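Nitrate regulatory protein (Klebsiella oxytoca, PDB 4AKK) senses nitrate and nitrite and, in response, binds the nasF operon leader RNA at its factor-independent terminator to bring about transcription antitermination. Local coordinates at residues R185-Y190 against Q345-L350; R226-Q231 against Q401-I406. All blocks are in the same frame, centred on the assembly; numbering follows the deposited sequence.

Contact 1: residues R185-Y190 against Q345-L350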
loop_
_atom_site.group_PDB
_atom_site.type_symbol
_atom_site.label_atom_id
_atom_site.label_comp_id
_atom_site.label_asym_id
_atom_site.label_seq_id
_atom_site.Cartn_x
_atom_site.Cartn_y
_atom_site.Cartn_z
ATOM N N ARG A 185 4.835 -9.831 -13.685
ATOM C CA ARG A 185 6.038 -10.667 -13.595
ATOM C C ARG A 185 7.150 -9.975 -12.825
ATOM O O ARG A 185 7.892 -10.622 -12.094
ATOM C CB ARG A 185 6.566 -11.046 -14.982
ATOM C CG ARG A 185 5.825 -12.184 -15.648
ATOM C CD ARG A 185 6.397 -12.471 -17.032
ATOM N NE ARG A 185 5.537 -13.401 -17.749
ATOM C CZ ARG A 185 5.652 -14.723 -17.683
ATOM N NH1 ARG A 185 6.601 -15.272 -16.940
ATOM N NH2 ARG A 185 4.813 -15.494 -18.358
ATOM N N MET A 186 7.269 -8.661 -13.001
ATOM C CA MET A 186 8.289 -7.900 -12.297
ATOM C C MET A 186 8.036 -7.915 -10.801
ATOM O O MET A 186 8.962 -8.081 -10.016
ATOM C CB MET A 186 8.392 -6.460 -12.817
ATOM C CG MET A 186 9.235 -6.332 -14.077
ATOM S SD MET A 186 11.032 -6.300 -13.821
ATOM C CE MET A 186 11.240 -7.228 -12.327
ATOM N N VAL A 187 6.781 -7.757 -10.404
ATOM C CA VAL A 187 6.458 -7.770 -8.983
ATOM C C VAL A 187 6.662 -9.157 -8.360
ATOM O O VAL A 187 7.187 -9.274 -7.251
ATOM C CB VAL A 187 5.032 -7.247 -8.720
ATOM C CG1 VAL A 187 4.591 -7.566 -7.290
ATOM C CG2 VAL A 187 4.984 -5.752 -8.966
ATOM N N ALA A 188 6.257 -10.198 -9.077
ATOM C CA ALA A 188 6.490 -11.574 -8.633
ATOM C C ALA A 188 7.984 -11.842 -8.432
ATOM O O ALA A 188 8.386 -12.449 -7.439
ATOM C CB ALA A 188 5.901 -12.572 -9.646
ATOM N N LEU A 189 8.800 -11.396 -9.386
ATOM C CA LEU A 189 10.248 -11.519 -9.289
ATOM C C LEU A 189 10.815 -10.736 -8.100
ATOM O O LEU A 189 11.594 -11.271 -7.302
ATOM C CB LEU A 189 10.913 -11.042 -10.587
ATOM C CG LEU A 189 12.436 -10.913 -10.544
ATOM C CD1 LEU A 189 13.071 -12.279 -10.341
ATOM C CD2 LEU A 189 12.977 -10.248 -11.813
ATOM N N TYR A 190 10.423 -9.470 -7.993
ATOM C CA TYR A 190 10.861 -8.628 -6.886
ATOM C C TYR A 190 10.486 -9.276 -5.557
ATOM O O TYR A 190 11.290 -9.319 -4.630
ATOM C CB TYR A 190 10.234 -7.230 -6.974
ATOM C CG TYR A 190 10.447 -6.415 -5.726
ATOM C CD1 TYR A 190 11.717 -5.977 -5.373
ATOM C CD2 TYR A 190 9.388 -6.096 -4.890
ATOM C CE1 TYR A 190 11.929 -5.245 -4.231
ATOM C CE2 TYR A 190 9.590 -5.361 -3.736
ATOM C CZ TYR A 190 10.869 -4.941 -3.413
ATOM O OH TYR A 190 11.088 -4.210 -2.273
ATOM N N GLN A 345 0.033 -2.510 -4.950
ATOM C CA GLN A 345 -0.084 -2.517 -3.494
ATOM C C GLN A 345 0.904 -3.493 -2.861
ATOM O O GLN A 345 1.543 -3.177 -1.862
ATOM C CB GLN A 345 -1.510 -2.878 -3.066
ATOM C CG GLN A 345 -1.704 -2.961 -1.559
ATOM C CD GLN A 345 -1.536 -1.613 -0.880
ATOM O OE1 GLN A 345 -1.944 -0.580 -1.419
ATOM N NE2 GLN A 345 -0.930 -1.613 0.305
ATOM N N GLN A 346 1.025 -4.681 -3.447
ATOM C CA GLN A 346 1.939 -5.695 -2.932
ATOM C C GLN A 346 3.393 -5.230 -3.000
ATOM O O GLN A 346 4.146 -5.377 -2.040
ATOM C CB GLN A 346 1.760 -7.005 -3.697
ATOM C CG GLN A 346 0.412 -7.655 -3.457
ATOM C CD GLN A 346 0.327 -8.305 -2.090
ATOM O OE1 GLN A 346 1.178 -9.301 -1.859
ATOM N NE2 GLN A 346 -0.486 -7.913 -1.245
ATOM N N ALA A 347 3.782 -4.671 -4.141
ATOM C CA ALA A 347 5.101 -4.084 -4.283
ATOM C C ALA A 347 5.336 -2.971 -3.245
ATOM O O ALA A 347 6.420 -2.902 -2.659
ATOM C CB ALA A 347 5.319 -3.578 -5.706
ATOM N N HIS A 348 4.324 -2.129 -3.010
ATOM C CA HIS A 348 4.397 -1.086 -1.980
ATOM C C HIS A 348 4.718 -1.690 -0.617
ATOM O O HIS A 348 5.640 -1.262 0.065
ATOM C CB HIS A 348 3.058 -0.345 -1.813
ATOM C CG HIS A 348 2.742 0.644 -2.892
ATOM N ND1 HIS A 348 1.600 0.861 -3.588
ATOM C CD2 HIS A 348 3.640 1.599 -3.323
ATOM C CE1 HIS A 348 1.834 1.917 -4.434
ATOM N NE2 HIS A 348 3.072 2.341 -4.257
ATOM N N GLU A 349 3.905 -2.658 -0.207
ATOM C CA GLU A 349 4.045 -3.254 1.104
ATOM C C GLU A 349 5.415 -3.917 1.295
ATOM O O GLU A 349 5.972 -3.872 2.391
ATOM C CB GLU A 349 2.915 -4.253 1.372
ATOM C CG GLU A 349 1.552 -3.621 1.609
ATOM C CD GLU A 349 0.422 -4.639 1.544
ATOM O OE1 GLU A 349 0.652 -5.753 1.019
ATOM O OE2 GLU A 349 -0.698 -4.328 2.010
ATOM N N LEU A 350 5.969 -4.522 0.244
ATOM C CA LEU A 350 7.232 -5.247 0.411
ATOM C C LEU A 350 8.395 -4.276 0.569
ATOM O O LEU A 350 9.325 -4.515 1.347
ATOM C CB LEU A 350 7.479 -6.224 -0.736
ATOM C CG LEU A 350 6.445 -7.353 -0.814
ATOM C CD1 LEU A 350 6.905 -8.396 -1.805
ATOM C CD2 LEU A 350 6.187 -7.975 0.560
#
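Val187 and Ala347 have the CA atoms nearest each other between the two segments, 6.1 Å apart. The CB of Val187 is directed at helix 341-358, and CG2, the branch beside the backbone N, meets the methyl CB of Ala347 at 3.9 Å. The small alanine leaves no other side-chain atom at this point, so methyl meets methyl; Leu240 of helix 217-240 also packs on Val187. One turn on, Tyr190 reaches over. This is helix-helix packing between a helix of the nitrate-sensing NIT domain and helix 341-358, a later helix of the chain; the short segments run nearly alongside each other, at 26° with axes 10.0 Å apart. With CG anti to its backbone N (chi1 169°), the Tyr190 ring is carried past Leu350, the two side chains sliding by in opposite senses, and CE2 lies 3.8 Å from Leu350 CB. The same Tyr190 CE2 is 4.2 Å from Ala347 O. Its hydroxyl continues beyond Leu350 to a hydrogen bond with Gln351 NE2, while Val170 and Pro171 of helix 169-173 pack against the same tyrosine.

Contact 2: residues R226-Q231 against Q401-I406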
loop_
_atom_site.group_PDB
_atom_site.type_symbol
_atom_site.label_atom_id
_atom_site.label_comp_id
_atom_site.label_asym_id
_atom_site.label_seq_id
_atom_site.Cartn_x
_atom_site.Cartn_y
_atom_site.Cartn_z
ATOM N N ARG A 226 13.585 -11.453 10.380
ATOM C CA ARG A 226 14.021 -11.828 9.036
ATOM C C ARG A 226 13.243 -13.041 8.567
ATOM O O ARG A 226 12.878 -13.145 7.395
ATOM C CB ARG A 226 15.521 -12.131 9.009
ATOM C CG ARG A 226 16.411 -10.956 9.388
ATOM C CD ARG A 226 15.877 -9.679 8.790
ATOM N NE ARG A 226 16.721 -8.513 9.027
ATOM C CZ ARG A 226 16.704 -7.780 10.138
ATOM N NH1 ARG A 226 15.918 -8.112 11.158
ATOM N NH2 ARG A 226 17.498 -6.725 10.237
ATOM N N ILE A 227 12.954 -13.947 9.491
ATOM C CA ILE A 227 12.217 -15.160 9.131
ATOM C C ILE A 227 10.739 -14.875 8.828
ATOM O O ILE A 227 10.214 -15.311 7.811
ATOM C CB ILE A 227 12.348 -16.258 10.208
ATOM C CG1 ILE A 227 13.805 -16.726 10.292
ATOM C CG2 ILE A 227 11.394 -17.428 9.901
ATOM C CD1 ILE A 227 14.208 -17.299 11.662
ATOM N N ASP A 228 10.075 -14.137 9.708
ATOM C CA ASP A 228 8.680 -13.759 9.475
ATOM C C ASP A 228 8.528 -12.892 8.230
ATOM O O ASP A 228 7.539 -12.989 7.527
ATOM C CB ASP A 228 8.123 -13.010 10.683
ATOM C CG ASP A 228 8.012 -13.890 11.914
ATOM O OD1 ASP A 228 7.956 -15.134 11.758
ATOM O OD2 ASP A 228 7.972 -13.327 13.030
ATOM N N GLY A 229 9.511 -12.038 7.967
ATOM C CA GLY A 229 9.454 -11.153 6.816
ATOM C C GLY A 229 9.408 -11.884 5.487
ATOM O O GLY A 229 8.847 -11.385 4.507
ATOM N N GLN A 230 10.012 -13.067 5.451
ATOM C CA GLN A 230 10.007 -13.895 4.256
ATOM C C GLN A 230 8.594 -14.284 3.818
ATOM O O GLN A 230 8.305 -14.353 2.618
ATOM C CB GLN A 230 10.856 -15.148 4.487
ATOM C CG GLN A 230 12.341 -14.846 4.611
ATOM C CD GLN A 230 13.113 -15.975 5.252
ATOM O OE1 GLN A 230 12.817 -17.147 5.026
ATOM N NE2 GLN A 230 14.123 -15.630 6.045
ATOM N N GLN A 231 7.721 -14.537 4.795
ATOM C CA GLN A 231 6.364 -15.008 4.512
ATOM C C GLN A 231 5.605 -14.151 3.495
ATOM O O GLN A 231 5.174 -14.659 2.465
ATOM C CB GLN A 231 5.539 -15.131 5.802
ATOM C CG GLN A 231 5.688 -16.457 6.525
ATOM C CD GLN A 231 4.927 -17.599 5.862
ATOM O OE1 GLN A 231 4.057 -17.270 4.908
ATOM N NE2 GLN A 231 5.125 -18.765 6.207
ATOM N N GLN A 401 1.945 -14.397 10.324
ATOM C CA GLN A 401 2.051 -12.948 10.451
ATOM C C GLN A 401 3.320 -12.604 11.230
ATOM O O GLN A 401 3.902 -13.465 11.892
ATOM C CB GLN A 401 0.821 -12.384 11.162
ATOM C CG GLN A 401 -0.499 -12.693 10.456
ATOM C CD GLN A 401 -1.693 -12.032 11.123
ATOM O OE1 GLN A 401 -1.560 -10.984 11.764
ATOM N NE2 GLN A 401 -2.870 -12.632 10.966
ATOM N N ARG A 402 3.754 -11.350 11.142
ATOM C CA ARG A 402 4.913 -10.903 11.900
ATOM C C ARG A 402 4.491 -10.781 13.358
ATOM O O ARG A 402 3.310 -10.634 13.645
ATOM C CB ARG A 402 5.423 -9.568 11.374
ATOM C CG ARG A 402 5.683 -9.511 9.864
ATOM C CD ARG A 402 6.069 -8.079 9.469
ATOM N NE ARG A 402 7.306 -7.670 10.130
ATOM C CZ ARG A 402 7.624 -6.418 10.448
ATOM N NH1 ARG A 402 6.795 -5.415 10.170
ATOM N NH2 ARG A 402 8.780 -6.173 11.054
ATOM N N MET A 403 5.449 -10.879 14.274
ATOM C CA MET A 403 5.175 -10.710 15.704
ATOM C C MET A 403 4.518 -9.353 16.003
ATOM O O MET A 403 3.642 -9.263 16.850
ATOM C CB MET A 403 6.462 -10.876 16.544
ATOM C CG MET A 403 6.963 -12.341 16.758
ATOM S SD MET A 403 8.368 -12.503 17.925
ATOM C CE MET A 403 7.586 -12.060 19.470
ATOM N N VAL A 404 4.938 -8.295 15.313
ATOM C CA VAL A 404 4.359 -6.985 15.587
ATOM C C VAL A 404 2.893 -6.924 15.165
ATOM O O VAL A 404 2.092 -6.232 15.800
ATOM C CB VAL A 404 5.166 -5.816 14.973
ATOM C CG1 VAL A 404 5.210 -5.908 13.451
ATOM C CG2 VAL A 404 4.589 -4.473 15.445
ATOM N N GLU A 405 2.542 -7.674 14.121
ATOM C CA GLU A 405 1.146 -7.784 13.674
ATOM C C GLU A 405 0.302 -8.544 14.689
ATOM O O GLU A 405 -0.817 -8.161 14.975
ATOM C CB GLU A 405 1.056 -8.453 12.300
ATOM C CG GLU A 405 1.643 -7.624 11.171
ATOM C CD GLU A 405 1.823 -8.425 9.886
ATOM O OE1 GLU A 405 1.971 -9.664 9.972
ATOM O OE2 GLU A 405 1.824 -7.817 8.790
ATOM N N ILE A 406 0.850 -9.618 15.241
ATOM C CA ILE A 406 0.183 -10.324 16.330
ATOM C C ILE A 406 -0.015 -9.386 17.503
ATOM O O ILE A 406 -1.067 -9.384 18.132
ATOM C CB ILE A 406 1.031 -11.512 16.834
ATOM C CG1 ILE A 406 1.244 -12.541 15.720
ATOM C CG2 ILE A 406 0.398 -12.124 18.092
ATOM C CD1 ILE A 406 -0.049 -13.003 15.036
#
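Asp228 faces Arg402 across the contact, and the backbones approach to 5.3 Å between their CA atoms. Van der Waals contact comes first: Asp228 CB sits 4.0 Å from Arg402 CA, with the CG methylene of the arginine only slightly farther off. Because Asp228 CG lies beside its own backbone N (chi1 -67°), the carboxylate is carried on towards the start of helix 403-412. There the Asp228 and Met403 side chains cross at a slant, with Asp228 OD2 4.0 Å from Met403 CG, and the methionine sits between Gln221 and Val224 of helix 217-240 and Trp389 and Arg393 of helix 385-399.

The closest approach is polar: Asp228 OD2 stands 3.7 Å from Met403 N. It is not a hydrogen bond, although a carboxylate near the first turn of a helix would probably be favoured by the helix dipole. The carboxylate carbon, Asp228 CG, lies beside the Gln401 carbonyl oxygen, 4.1 Å from Gln401 O. Asp228 OD1 has a long, weak ion pair with Arg393. The contact joins helix 217-240 of the NIT sensor to the beginning of helix 403-412 of the ANTAR effector.

Hydrogen bonding within 401-406 shapes the turn that Asp228 meets. Arg402 occupies the N-cap position, and its backbone N donates to Glu405 OE1 at 2.7 Å, reaching that oxygen from above the carboxylate plane, 37° out of it. The Arg402 side chain leads off separately: Val404 CG1 lies over one face of its guanidinium, offset toward the rim and 3.7 Å above the plane, and NH2 forms a salt bridge with Glu366.

The centres of contact 1 and contact 2 lie about 17 Å apart, and their nearest atoms about 6 Å, without touching. Along the chain the segments alternate: 185-190, 226-231, 345-350, then 401-406. The first two lie on consecutive helices of the NIT domain, 180-212 and 217-240, whereas their partners lie on helix 341-358 and on the final helix, 403-412. Helix 341-358 also bridges the sites, packing on the Arg402 side chain through Leu353, Gln356 and Leu357. Two successive sensor helices are therefore joined to later parts of the chain, consistent with coupling of receptor to effector, and residues of both contacts also touch the second subunit.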